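Local coordinates for bifunctional enzyme IspD/IspF (Campylobacter jejuni, PDB 1W55), which catalyses two steps of non-mevalonate isoprenoid biosynthesis, transferring the cytidylyl group of CTP to methylerythritol 4-phosphate and cyclising the 2-phosphorylated product to methylerythritol cyclodiphosphate with release of CMP, at residues Thr75-Lys81 / Leu160-Phe166; Ile145-Gln149 / Thr167-Thr171; Leu155-Leu160 / Ala172-Met176. One frame throughout, in Å; residues are numbered along the deposited sequence.

Contact 1. Residues Thr75-Lys81 / Leu160-Phe166. With C (cytidine-5'-monophosphate), chain D.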
loop_
_atom_site.group_PDB
_atom_site.type_symbol
_atom_site.label_atom_id
_atom_site.label_comp_id
_atom_site.label_asym_id
_atom_site.label_seq_id
_atom_site.Cartn_x
_atom_site.Cartn_y
_atom_site.Cartn_z
ATOM N N THR A 75 31.658 19.368 -25.297
ATOM C CA THR A 75 31.816 18.255 -24.373
ATOM C C THR A 75 31.393 18.682 -22.975
ATOM O O THR A 75 31.287 19.878 -22.682
ATOM C CB THR A 75 33.287 17.778 -24.337
ATOM O OG1 THR A 75 34.124 18.868 -23.930
ATOM C CG2 THR A 75 33.804 17.421 -25.734
ATOM N N ARG A 76 31.168 17.691 -22.118
ATOM C CA ARG A 76 30.973 17.913 -20.692
ATOM C C ARG A 76 31.994 18.911 -20.132
ATOM O O ARG A 76 31.618 19.914 -19.504
ATOM C CB ARG A 76 31.066 16.573 -19.954
ATOM C CG ARG A 76 30.612 16.608 -18.495
ATOM C CD ARG A 76 30.821 15.279 -17.771
ATOM N NE ARG A 76 30.324 15.284 -16.395
ATOM C CZ ARG A 76 30.954 15.828 -15.348
ATOM N NH1 ARG A 76 32.126 16.451 -15.491
ATOM N NH2 ARG A 76 30.400 15.753 -14.141
ATOM N N ALA A 77 33.278 18.645 -20.377
ATOM C CA ALA A 77 34.358 19.475 -19.831
ATOM C C ALA A 77 34.327 20.904 -20.365
ATOM O O ALA A 77 34.627 21.851 -19.624
ATOM C CB ALA A 77 35.726 18.832 -20.073
ATOM N N GLU A 78 33.955 21.074 -21.637
ATOM C CA GLU A 78 33.772 22.426 -22.166
ATOM C C GLU A 78 32.582 23.167 -21.566
ATOM O O GLU A 78 32.705 24.346 -21.230
ATOM C CB GLU A 78 33.715 22.484 -23.693
ATOM C CG GLU A 78 34.069 23.889 -24.177
ATOM C CD GLU A 78 33.917 24.118 -25.669
ATOM O OE1 GLU A 78 33.373 23.255 -26.390
ATOM O OE2 GLU A 78 34.358 25.195 -26.124
ATOM N N SER A 79 31.437 22.502 -21.431
ATOM C CA SER A 79 30.306 23.130 -20.739
ATOM C C SER A 79 30.714 23.543 -19.334
ATOM O O SER A 79 30.427 24.656 -18.896
ATOM C CB SER A 79 29.098 22.196 -20.684
ATOM O OG SER A 79 28.708 21.802 -21.990
ATOM N N LEU A 80 31.413 22.644 -18.647
ATOM C CA LEU A 80 31.897 22.880 -17.291
ATOM C C LEU A 80 32.843 24.086 -17.220
ATOM O O LEU A 80 32.686 24.962 -16.365
ATOM C CB LEU A 80 32.591 21.616 -16.742
ATOM C CG LEU A 80 33.106 21.708 -15.295
ATOM C CD1 LEU A 80 32.055 22.303 -14.326
ATOM C CD2 LEU A 80 33.574 20.345 -14.804
ATOM N N LYS A 81 33.818 24.116 -18.128
ATOM C CA LYS A 81 34.805 25.191 -18.178
ATOM C C LYS A 81 34.138 26.550 -18.358
ATOM O O LYS A 81 34.500 27.526 -17.686
ATOM C CB LYS A 81 35.829 24.923 -19.294
ATOM C CG LYS A 81 36.743 26.101 -19.629
ATOM C CD LYS A 81 37.763 25.728 -20.703
ATOM C CE LYS A 81 38.953 26.690 -20.693
ATOM N NZ LYS A 81 40.112 26.102 -21.424
ATOM N N LEU A 160 41.241 22.434 -16.451
ATOM C CA LEU A 160 40.540 22.423 -17.746
ATOM C C LEU A 160 41.106 23.440 -18.722
ATOM O O LEU A 160 40.485 23.746 -19.741
ATOM C CB LEU A 160 39.025 22.647 -17.574
ATOM C CG LEU A 160 38.271 21.647 -16.691
ATOM C CD1 LEU A 160 36.823 22.093 -16.458
ATOM C CD2 LEU A 160 38.327 20.257 -17.303
ATOM N N ASP A 161 42.297 23.942 -18.409
ATOM C CA ASP A 161 42.984 24.925 -19.242
ATOM C C ASP A 161 43.146 24.496 -20.708
ATOM O O ASP A 161 42.898 25.292 -21.603
ATOM C CB ASP A 161 44.341 25.289 -18.635
ATOM C CG ASP A 161 45.091 26.325 -19.463
ATOM O OD1 ASP A 161 44.453 27.301 -19.933
ATOM O OD2 ASP A 161 46.315 26.236 -19.693
ATOM N N GLN A 162 43.522 23.241 -20.946
ATOM C CA GLN A 162 43.787 22.762 -22.303
ATOM C C GLN A 162 43.027 21.504 -22.703
ATOM O O GLN A 162 42.573 21.389 -23.845
ATOM C CB GLN A 162 45.284 22.509 -22.493
ATOM C CG GLN A 162 46.109 23.780 -22.592
ATOM C CD GLN A 162 47.584 23.503 -22.734
ATOM O OE1 GLN A 162 47.976 22.421 -23.190
ATOM N NE2 GLN A 162 48.409 24.476 -22.358
ATOM N N ASN A 163 42.923 20.550 -21.779
ATOM C CA ASN A 163 42.303 19.266 -22.072
ATOM C C ASN A 163 40.810 19.257 -21.734
ATOM O O ASN A 163 40.420 19.347 -20.572
ATOM C CB ASN A 163 43.044 18.148 -21.340
ATOM C CG ASN A 163 42.556 16.756 -21.721
ATOM O OD1 ASN A 163 41.535 16.586 -22.405
ATOM N ND2 ASN A 163 43.288 15.746 -21.271
ATOM N N LEU A 164 39.979 19.139 -22.763
ATOM C CA LEU A 164 38.533 19.153 -22.586
ATOM C C LEU A 164 37.889 17.777 -22.799
ATOM O O LEU A 164 36.694 17.686 -23.115
ATOM C CB LEU A 164 37.897 20.220 -23.489
ATOM C CG LEU A 164 38.401 21.651 -23.254
ATOM C CD1 LEU A 164 37.848 22.616 -24.293
ATOM C CD2 LEU A 164 38.074 22.131 -21.834
ATOM N N GLU A 165 38.677 16.718 -22.597
ATOM C CA GLU A 165 38.227 15.336 -22.839
ATOM C C GLU A 165 37.791 14.588 -21.573
ATOM O O GLU A 165 37.165 13.519 -21.667
ATOM C CB GLU A 165 39.325 14.508 -23.531
ATOM C CG GLU A 165 39.675 14.955 -24.943
ATOM C CD GLU A 165 38.679 14.455 -25.972
ATOM O OE1 GLU A 165 38.901 13.352 -26.527
ATOM O OE2 GLU A 165 37.672 15.164 -26.222
ATOM N N PHE A 166 38.149 15.132 -20.407
ATOM C CA PHE A 166 37.841 14.517 -19.113
ATOM C C PHE A 166 36.336 14.267 -18.968
ATOM O O PHE A 166 35.525 15.149 -19.273
ATOM C CB PHE A 166 38.317 15.421 -17.974
ATOM C CG PHE A 166 39.802 15.657 -17.951
ATOM C CD1 PHE A 166 40.315 16.954 -18.082
ATOM C CD2 PHE A 166 40.692 14.597 -17.783
ATOM C CE1 PHE A 166 41.686 17.192 -18.041
ATOM C CE2 PHE A 166 42.078 14.824 -17.745
ATOM C CZ PHE A 166 42.569 16.126 -17.875
HETATM O OP3 C D . 27.424 11.069 -19.436
HETATM P P C D . 27.884 12.228 -20.288
HETATM O OP1 C D . 27.298 12.198 -21.677
HETATM O OP2 C D . 29.364 12.522 -20.206
HETATM O "O5'" C D . 27.139 13.511 -19.657
HETATM C "C5'" C D . 27.338 13.912 -18.310
HETATM C "C4'" C D . 26.599 15.223 -18.041
HETATM O "O4'" C D . 27.221 16.324 -18.716
HETATM C "C3'" C D . 25.155 15.188 -18.504
HETATM O "O3'" C D . 24.371 15.716 -17.450
HETATM C "C2'" C D . 25.101 16.101 -19.710
HETATM O "O2'" C D . 23.853 16.773 -19.843
HETATM C "C1'" C D . 26.241 17.069 -19.439
HETATM N N1 C D . 26.816 17.558 -20.690
HETATM C C2 C D . 26.943 18.945 -20.871
HETATM O O2 C D . 26.571 19.741 -19.966
HETATM N N3 C D . 27.471 19.400 -22.026
HETATM C C4 C D . 27.861 18.545 -23.010
HETATM N N4 C D . 28.381 19.031 -24.168
HETATM C C5 C D . 27.737 17.169 -22.845
HETATM C C6 C D . 27.203 16.694 -21.654
HETATM O O HOH W 1 34.130 16.833 -17.620
HETATM O O HOH W 2 34.425 16.277 -21.582
HETATM O O HOH W 3 42.191 28.288 -20.765
#

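Contact 2. Residues Ile145-Gln149 / Thr167-Thr171. With EDO (1,2-ethanediol), chain F.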
loop_
_atom_site.group_PDB
_atom_site.type_symbol
_atom_site.label_atom_id
_atom_site.label_comp_id
_atom_site.label_asym_id
_atom_site.label_seq_id
_atom_site.Cartn_x
_atom_site.Cartn_y
_atom_site.Cartn_z
ATOM N N ILE A 145 32.910 5.822 -10.864
ATOM C CA ILE A 145 32.805 7.145 -10.280
ATOM C C ILE A 145 31.420 7.753 -10.523
ATOM O O ILE A 145 30.791 7.541 -11.564
ATOM C CB ILE A 145 33.931 8.086 -10.804
ATOM C CG1 ILE A 145 35.323 7.462 -10.613
ATOM C CG2 ILE A 145 33.857 9.431 -10.127
ATOM C CD1 ILE A 145 35.744 7.223 -9.142
ATOM N N GLN A 146 30.963 8.513 -9.542
ATOM C CA GLN A 146 29.666 9.152 -9.610
ATOM C C GLN A 146 29.857 10.641 -9.347
ATOM O O GLN A 146 30.983 11.128 -9.186
ATOM C CB GLN A 146 28.705 8.540 -8.576
ATOM C CG GLN A 146 28.376 7.051 -8.772
ATOM C CD GLN A 146 27.297 6.562 -7.799
ATOM O OE1 GLN A 146 27.379 6.819 -6.590
ATOM N NE2 GLN A 146 26.279 5.877 -8.324
ATOM N N THR A 147 28.732 11.326 -9.255
ATOM C CA THR A 147 28.621 12.769 -9.106
ATOM C C THR A 147 27.495 12.873 -8.029
ATOM O O THR A 147 26.743 11.897 -7.893
ATOM C CB THR A 147 28.226 13.270 -10.531
ATOM O OG1 THR A 147 29.320 13.950 -11.170
ATOM C CG2 THR A 147 27.106 14.204 -10.551
ATOM N N PRO A 148 27.348 13.953 -7.238
ATOM C CA PRO A 148 28.128 15.201 -7.285
ATOM C C PRO A 148 29.595 15.078 -6.880
ATOM O O PRO A 148 29.981 14.158 -6.159
ATOM C CB PRO A 148 27.417 16.115 -6.268
ATOM C CG PRO A 148 26.113 15.438 -5.915
ATOM C CD PRO A 148 26.324 13.982 -6.179
ATOM N N GLN A 149 30.405 16.011 -7.371
ATOM C CA GLN A 149 31.822 16.048 -7.050
ATOM C C GLN A 149 32.118 17.468 -6.579
ATOM O O GLN A 149 31.634 18.429 -7.171
ATOM C CB GLN A 149 32.663 15.687 -8.280
ATOM C CG GLN A 149 32.424 14.273 -8.827
ATOM C CD GLN A 149 33.309 13.902 -10.019
ATOM O OE1 GLN A 149 33.395 14.645 -10.999
ATOM N NE2 GLN A 149 33.942 12.732 -9.948
ATOM N N THR A 167 35.972 13.059 -18.544
ATOM C CA THR A 167 34.563 12.687 -18.397
ATOM C C THR A 167 34.050 12.979 -16.985
ATOM O O THR A 167 32.851 12.871 -16.720
ATOM C CB THR A 167 34.335 11.199 -18.720
ATOM O OG1 THR A 167 35.102 10.401 -17.811
ATOM C CG2 THR A 167 34.877 10.830 -20.118
ATOM N N ASP A 168 34.963 13.322 -16.080
ATOM C CA ASP A 168 34.595 13.752 -14.733
ATOM C C ASP A 168 35.627 14.747 -14.207
ATOM O O ASP A 168 36.613 15.057 -14.894
ATOM C CB ASP A 168 34.433 12.551 -13.788
ATOM C CG ASP A 168 35.715 12.217 -13.026
ATOM O OD1 ASP A 168 36.810 12.281 -13.628
ATOM O OD2 ASP A 168 35.720 11.886 -11.821
ATOM N N ASP A 169 35.395 15.236 -12.991
ATOM C CA ASP A 169 36.249 16.245 -12.398
ATOM C C ASP A 169 37.456 15.648 -11.676
ATOM O O ASP A 169 38.499 16.292 -11.599
ATOM C CB ASP A 169 35.436 17.142 -11.464
ATOM C CG ASP A 169 34.244 17.799 -12.169
ATOM O OD1 ASP A 169 34.093 17.634 -13.401
ATOM O OD2 ASP A 169 33.396 18.486 -11.570
ATOM N N SER A 170 37.318 14.417 -11.174
ATOM C CA SER A 170 38.403 13.763 -10.434
ATOM C C SER A 170 39.618 13.455 -11.330
ATOM O O SER A 170 40.761 13.722 -10.937
ATOM C CB SER A 170 37.912 12.512 -9.688
ATOM O OG SER A 170 37.780 11.388 -10.551
ATOM N N THR A 171 39.369 12.917 -12.528
ATOM C CA THR A 171 40.442 12.687 -13.497
ATOM C C THR A 171 41.075 13.996 -13.956
ATOM O O THR A 171 42.272 14.041 -14.215
ATOM C CB THR A 171 39.959 11.919 -14.734
ATOM O OG1 THR A 171 38.815 12.583 -15.308
ATOM C CG2 THR A 171 39.466 10.535 -14.359
HETATM C C1 EDO F . 30.736 11.518 -14.570
HETATM O O1 EDO F . 29.491 11.075 -15.088
HETATM C C2 EDO F . 31.182 10.595 -13.457
HETATM O O2 EDO F . 31.099 9.262 -13.907
HETATM O O HOH W 4 31.451 16.364 -11.722
HETATM O O HOH W 5 33.989 19.208 -8.907
#

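Contact 3. Residues Leu155-Leu160 / Ala172-Met176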
loop_
_atom_site.group_PDB
_atom_site.type_symbol
_atom_site.label_atom_id
_atom_site.label_comp_id
_atom_site.label_asym_id
_atom_site.label_seq_id
_atom_site.Cartn_x
_atom_site.Cartn_y
_atom_site.Cartn_z
ATOM N N LEU A 155 41.533 25.230 -8.800
ATOM C CA LEU A 155 42.207 24.044 -9.331
ATOM C C LEU A 155 41.477 23.406 -10.512
ATOM O O LEU A 155 42.120 22.937 -11.459
ATOM C CB LEU A 155 42.429 22.995 -8.235
ATOM C CG LEU A 155 43.540 23.322 -7.222
ATOM C CD1 LEU A 155 43.686 22.200 -6.221
ATOM C CD2 LEU A 155 44.894 23.623 -7.894
ATOM N N LEU A 156 40.142 23.379 -10.443
ATOM C CA LEU A 156 39.327 22.788 -11.498
ATOM C C LEU A 156 39.397 23.656 -12.749
ATOM O O LEU A 156 39.488 23.138 -13.860
ATOM C CB LEU A 156 37.877 22.572 -11.032
ATOM C CG LEU A 156 36.926 21.810 -11.967
ATOM C CD1 LEU A 156 37.482 20.441 -12.327
ATOM C CD2 LEU A 156 35.496 21.687 -11.378
ATOM N N LYS A 157 39.377 24.973 -12.556
ATOM C CA LYS A 157 39.631 25.919 -13.647
ATOM C C LYS A 157 40.965 25.623 -14.333
ATOM O O LYS A 157 41.016 25.460 -15.561
ATOM C CB LYS A 157 39.602 27.363 -13.145
ATOM C CG LYS A 157 38.205 27.863 -12.809
ATOM C CD LYS A 157 38.160 29.370 -12.706
ATOM C CE LYS A 157 36.968 29.817 -11.877
ATOM N NZ LYS A 157 36.761 31.297 -11.906
ATOM N N LYS A 158 42.030 25.521 -13.540
ATOM C CA LYS A 158 43.364 25.222 -14.071
ATOM C C LYS A 158 43.390 23.858 -14.747
ATOM O O LYS A 158 43.980 23.703 -15.815
ATOM C CB LYS A 158 44.427 25.273 -12.964
ATOM C CG LYS A 158 45.545 26.283 -13.216
ATOM C CD LYS A 158 46.443 26.438 -11.988
ATOM C CE LYS A 158 46.339 27.845 -11.392
ATOM N NZ LYS A 158 46.093 27.816 -9.917
ATOM N N ALA A 159 42.738 22.878 -14.121
ATOM C CA ALA A 159 42.652 21.523 -14.661
ATOM C C ALA A 159 42.083 21.462 -16.084
ATOM O O ALA A 159 42.414 20.546 -16.826
ATOM C CB ALA A 159 41.839 20.626 -13.726
ATOM N N LEU A 160 41.241 22.434 -16.451
ATOM C CA LEU A 160 40.540 22.423 -17.746
ATOM C C LEU A 160 41.106 23.440 -18.722
ATOM O O LEU A 160 40.485 23.746 -19.741
ATOM C CB LEU A 160 39.025 22.647 -17.574
ATOM C CG LEU A 160 38.271 21.647 -16.691
ATOM C CD1 LEU A 160 36.823 22.093 -16.458
ATOM C CD2 LEU A 160 38.327 20.257 -17.303
ATOM N N ALA A 172 40.269 15.055 -14.067
ATOM C CA ALA A 172 40.793 16.362 -14.459
ATOM C C ALA A 172 41.764 16.887 -13.395
ATOM O O ALA A 172 42.890 17.252 -13.711
ATOM C CB ALA A 172 39.656 17.355 -14.711
ATOM N N ILE A 173 41.318 16.891 -12.142
ATOM C CA ILE A 173 42.115 17.365 -11.014
ATOM C C ILE A 173 43.352 16.490 -10.781
ATOM O O ILE A 173 44.448 17.009 -10.565
ATOM C CB ILE A 173 41.253 17.423 -9.724
ATOM C CG1 ILE A 173 40.123 18.454 -9.869
ATOM C CG2 ILE A 173 42.135 17.655 -8.481
ATOM C CD1 ILE A 173 40.455 19.860 -9.389
ATOM N N ALA A 174 43.162 15.172 -10.828
ATOM C CA ALA A 174 44.250 14.214 -10.639
ATOM C C ALA A 174 45.376 14.370 -11.674
ATOM O O ALA A 174 46.554 14.246 -11.319
ATOM C CB ALA A 174 43.721 12.785 -10.633
ATOM N N ALA A 175 45.012 14.652 -12.932
ATOM C CA ALA A 175 45.980 14.779 -14.029
ATOM C C ALA A 175 46.935 15.976 -13.880
ATOM O O ALA A 175 47.961 16.041 -14.559
ATOM C CB ALA A 175 45.272 14.814 -15.391
ATOM N N MET A 176 46.599 16.914 -12.998
ATOM C CA MET A 176 47.501 18.011 -12.675
ATOM C C MET A 176 48.136 17.834 -11.295
ATOM O O MET A 176 48.629 18.798 -10.703
ATOM C CB MET A 176 46.778 19.357 -12.772
ATOM C CG MET A 176 46.608 19.834 -14.196
ATOM S SD MET A 176 46.867 21.598 -14.433
ATOM C CE MET A 176 46.651 21.676 -16.235
HETATM O O HOH W 6 44.117 18.414 -15.881
#

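Contact 1. Residues Thr75-Lys81 / Leu160-Phe166
One hydroxyl does two jobs here: Thr75 OG1 accepts from Glu78 N at 3.2 Å, capping the start of helix 76-84, and also donates to Leu164 O at 2.9 Å, so the N-cap residue itself ties the helix to the irregular segment 160-166. The same carbonyl receives a water that accepts from Ala77 N (2.9 Å) and donates to both Leu164 O (3.1 Å) and Phe166 O (2.8 Å), filling a gap beside the first turn. A second water joins Arg76 NH1 (2.9 Å) to Phe166 O (2.7 Å). In the GT-A-like cytidylyltransferase domain, this helix start forms part of the nucleotide pocket: Ser79 OG donates to N3 of the CMP base at 2.7 Å and Arg76 CG packs 3.4 Å from O4' of its ribose, while the Arg76 guanidinium forms salt bridges with Asp96 and Asp169. Away from the nucleotide, Ala77 CB lies 4.1 Å from Leu160 CD2 and 4.3 Å from Leu164 CB, and Leu80 CG meets Leu160 CD1 at 3.9 Å. Lys81 extends its aliphatic chain past Leu164, with CD 3.8 Å from Leu164 CD2, before NZ donates to Leu160 O at 2.9 Å, just where helix 153-159 has ended. Farther along the loop, Asn163 OD1 accepts from Glu165 N at 2.9 Å in an Asx turn.

Contact 2. Residues Ile145-Gln149 / Thr167-Thr171
A helix N-terminus held by a glutamine at the start of strand 149-152 is the principle at work here, close to the cytidylyltransferase active site. Asp168 is the N-cap of helix 169-174: its OD1 accepts from Thr171 N at 2.9 Å and from Thr171 OG1 at 2.6 Å. Its other oxygen, OD2, takes a very short bond of 2.5 Å from Ser170 OG and one of 2.7 Å from Gln149 NE2. Gln149 OE1 in turn accepts from Asp169 N at 2.9 Å. A water bridges Gln149 OE1 (2.7 Å) and, weakly, Asp169 OD2 (2.9 Å); Asp169 OD1 forms a salt bridge with Arg76. The Thr147-Pro148 peptide bond preceding Gln149 is cis, and Gln149 NE2 also reaches Thr121 on strand 119-124. Ile145 CG2 adds an apolar flank 3.5 Å from Asp168 OD2, and its side chain packs on Leu131 of the second subunit. An ethanediol, probably from the crystallisation liquor, donates from O2 to Ile145 O at 2.9 Å. With its donor on the capping carboxylate and its acceptor on a first-turn backbone NH, the carboxamide satisfies two buried groups at once, which implies a fixed orientation for the amide.

Contact 3. Residues Leu155-Leu160 / Ala172-Met176
Two short helices, 153-159 and 169-174, pack beside the central sheet of the cytidylyltransferase domain, and small residues let their backbones come close: the CA atoms of Ala159 and Ala172 are 5.5 Å apart. Apolar contacts make up most of the interface. Ala159 CB meets Ala172 CB at 4.1 Å, and Leu160 CD2 approaches that same Ala172 CB at 4.1 Å. The side chain of Ile173 leaves sideways, but its CD1 ends 3.9 Å from Leu155 CB and 4.1 Å from Leu156 CB, while Leu156 also reaches Val92 and Val94 of strand 91-96, joining the pair to the sheet. Met176 lies across the end of helix 153-159 at the exposed margin, its SD 4.2 Å from Ala159 CA and its CE 3.4 Å from Lys158 O. Polar linkage is left to solvent, for no direct hydrogen bond spans the two segments. A single water instead donates to Ala159 O at 2.9 Å and to Ala172 O at 2.8 Å.

Overall arrangement
The three contacts touch one another beside the nucleotide pocket. Their segments alternate along the chain, and the centres lie about 10 Å (contacts 1 and 3) or 12 Å (contacts 1 and 2, and 2 and 3) apart. Contact 1 touches CMP directly. Between nearest atoms, the side chain of Asp168 in contact 2 is about 8 Å from the bound cytidine-5'-monophosphate, and the side chain of Leu160, common to contacts 1 and 3, is about 11 Å from the same cytidine-5'-monophosphate. A salt bridge from Arg76 NH1 to Asp169 OD1, 3.1 Å, joins the pocket helix to helix 169-174, which contacts 2 and 3 share. The ring of Phe166 packs on contact 3, its CD1 3.5 Å from Ala172 CB.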